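Local structure of TfuB1 (Thermobifida fusca, 6JX3) at residues A[17-23]-A[95-99]. The protein binds the leader peptide of a lasso peptide precursor through a PqqD-like RRE (leader-recognition) domain, probably presenting the precursor for processing during lasso peptide biosynthesis. Residues are numbered along the deposited sequence.
With ZN (zinc ion), chain C.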
loop_
_atom_site.group_PDB
_atom_site.type_symbol
_atom_site.label_atom_id
_atom_site.label_comp_id
_atom_site.label_asym_id
_atom_site.label_seq_id
_atom_site.Cartn_x
_atom_site.Cartn_y
_atom_site.Cartn_z
ATOM N N PHE A 17 -7.508 -1.755 -8.993
ATOM C CA PHE A 17 -6.867 -2.296 -7.800
ATOM C C PHE A 17 -7.939 -2.609 -6.765
ATOM O O PHE A 17 -8.799 -1.772 -6.475
ATOM C CB PHE A 17 -5.864 -1.283 -7.254
ATOM C CG PHE A 17 -5.227 -1.694 -5.962
ATOM C CD1 PHE A 17 -4.124 -2.527 -5.963
ATOM C CD2 PHE A 17 -5.722 -1.238 -4.757
ATOM C CE1 PHE A 17 -3.520 -2.904 -4.782
ATOM C CE2 PHE A 17 -5.130 -1.609 -3.572
ATOM C CZ PHE A 17 -4.023 -2.442 -3.585
ATOM N N ARG A 18 -7.899 -3.820 -6.206
ATOM C CA ARG A 18 -8.891 -4.211 -5.218
ATOM C C ARG A 18 -8.193 -4.966 -4.103
ATOM O O ARG A 18 -7.291 -5.768 -4.364
ATOM C CB ARG A 18 -9.984 -5.108 -5.817
ATOM C CG ARG A 18 -10.921 -4.403 -6.784
ATOM C CD ARG A 18 -12.044 -5.331 -7.229
ATOM N NE ARG A 18 -11.542 -6.475 -7.987
ATOM C CZ ARG A 18 -12.170 -7.643 -8.080
ATOM N NH1 ARG A 18 -13.328 -7.830 -7.457
ATOM N NH2 ARG A 18 -11.638 -8.629 -8.792
ATOM N N LEU A 19 -8.614 -4.704 -2.871
ATOM C CA LEU A 19 -8.181 -5.531 -1.759
ATOM C C LEU A 19 -8.962 -6.838 -1.745
ATOM O O LEU A 19 -10.104 -6.908 -2.205
ATOM C CB LEU A 19 -8.375 -4.801 -0.431
ATOM C CG LEU A 19 -7.497 -3.573 -0.190
ATOM C CD1 LEU A 19 -7.768 -2.994 1.205
ATOM C CD2 LEU A 19 -6.009 -3.876 -0.375
ATOM N N ARG A 20 -8.338 -7.879 -1.201
ATOM C CA ARG A 20 -9.040 -9.136 -1.039
ATOM C C ARG A 20 -10.200 -8.933 -0.063
ATOM O O ARG A 20 -10.171 -8.016 0.767
ATOM C CB ARG A 20 -8.082 -10.227 -0.552
ATOM C CG ARG A 20 -7.092 -10.764 -1.636
ATOM C CD ARG A 20 -6.511 -12.144 -1.258
ATOM N NE ARG A 20 -7.572 -12.987 -0.719
ATOM C CZ ARG A 20 -8.366 -13.761 -1.453
ATOM N NH1 ARG A 20 -8.191 -13.857 -2.769
ATOM N NH2 ARG A 20 -9.338 -14.447 -0.865
ATOM N N PRO A 21 -11.255 -9.744 -0.170
ATOM C CA PRO A 21 -12.475 -9.467 0.609
ATOM C C PRO A 21 -12.277 -9.524 2.109
ATOM O O PRO A 21 -13.016 -8.851 2.845
ATOM C CB PRO A 21 -13.449 -10.561 0.144
ATOM C CG PRO A 21 -12.881 -11.097 -1.112
ATOM C CD PRO A 21 -11.408 -10.900 -1.064
ATOM N N GLU A 22 -11.321 -10.314 2.588
ATOM C CA GLU A 22 -11.113 -10.505 4.018
ATOM C C GLU A 22 -10.189 -9.460 4.638
ATOM O O GLU A 22 -9.860 -9.563 5.829
ATOM C CB GLU A 22 -10.565 -11.913 4.281
ATOM C CG GLU A 22 -9.106 -12.122 3.876
ATOM C CD GLU A 22 -8.910 -12.524 2.413
ATOM O OE1 GLU A 22 -9.830 -12.366 1.579
ATOM O OE2 GLU A 22 -7.812 -13.003 2.079
ATOM N N ILE A 23 -9.793 -8.444 3.876
ATOM C CA ILE A 23 -8.846 -7.442 4.348
ATOM C C ILE A 23 -9.600 -6.288 4.991
ATOM O O ILE A 23 -10.537 -5.739 4.402
ATOM C CB ILE A 23 -7.968 -6.933 3.195
ATOM C CG1 ILE A 23 -7.221 -8.087 2.523
ATOM C CG2 ILE A 23 -7.023 -5.851 3.709
ATOM C CD1 ILE A 23 -6.383 -8.940 3.494
ATOM N N GLY A 95 -0.999 -11.389 -0.139
ATOM C CA GLY A 95 -2.388 -11.745 0.078
ATOM C C GLY A 95 -3.293 -10.615 0.492
ATOM O O GLY A 95 -4.384 -10.873 1.003
ATOM N N MET A 96 -2.883 -9.366 0.282
ATOM C CA MET A 96 -3.755 -8.251 0.613
ATOM C C MET A 96 -4.552 -7.752 -0.578
ATOM O O MET A 96 -5.662 -7.245 -0.401
ATOM C CB MET A 96 -2.931 -7.104 1.198
ATOM C CG MET A 96 -2.583 -7.346 2.657
ATOM S SD MET A 96 -1.246 -6.282 3.186
ATOM C CE MET A 96 0.150 -7.159 2.491
ATOM N N ALA A 97 -4.014 -7.896 -1.783
ATOM C CA ALA A 97 -4.654 -7.401 -2.993
ATOM C C ALA A 97 -4.977 -8.551 -3.936
ATOM O O ALA A 97 -4.209 -9.516 -4.047
ATOM C CB ALA A 97 -3.763 -6.394 -3.723
ATOM N N LEU A 98 -6.102 -8.418 -4.637
ATOM C CA LEU A 98 -6.499 -9.405 -5.632
ATOM C C LEU A 98 -5.612 -9.286 -6.871
ATOM O O LEU A 98 -5.168 -8.192 -7.219
ATOM C CB LEU A 98 -7.955 -9.191 -6.022
ATOM C CG LEU A 98 -9.004 -9.626 -4.999
ATOM C CD1 LEU A 98 -10.356 -9.078 -5.420
ATOM C CD2 LEU A 98 -9.049 -11.145 -4.903
ATOM N N PRO A 99 -5.337 -10.406 -7.560
ATOM C CA PRO A 99 -4.485 -10.383 -8.755
ATOM C C PRO A 99 -5.097 -9.600 -9.920
ATOM O O PRO A 99 -6.298 -9.318 -9.908
ATOM C CB PRO A 99 -4.346 -11.867 -9.116
ATOM C CG PRO A 99 -5.527 -12.523 -8.487
ATOM C CD PRO A 99 -5.739 -11.777 -7.202
HETATM ZN ZN ZN C . -6.290 -13.731 3.038
HETATM O O HOH W 1 -5.885 -5.734 -7.400
HETATM O O HOH W 2 -4.789 -13.824 1.551
#
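A single antiparallel beta bridge can tie together the two ends of a small domain, as it does in this PqqD-like RRE fold. Residues 17-23, leading into strand 23-27, pair with the C-terminal tail 95-99, which leaves helix 77-93 through a Schellman motif whose C-prime residue is G95. L19 and A97 form a non-hydrogen-bonded pair, their CA atoms 4.2 Å apart. Hydrogen bonds flank it: L98 N donates to R18 O and R20 N to M96 O, both 2.9 Å. Water 1 adds a bridge from R18 N (3.0 Å) to L98 O (2.6 Å). L98 lies against two arginines, its CD1 over a face of the R18 guanidinium, 3.5 Å from CZ, and its CD2 3.6 Å from R20 NH1. F17 CE1 meets A97 CB at 3.7 Å, beside helix 47-57, while M96 also packs on the bound peptide. At the other end, E22 OE2 binds zinc at 1.9 Å, with D36 as a further ligand, and accepts a salt-bridging hydrogen bond from R20 NE (2.8 Å). Zinc-bound water 2, 2.1 Å from ZN, donates to G95 O at 3.0 Å. Backbone pairing thus supplies the direct polar link, and metal-ordered water extends it to the helix terminus.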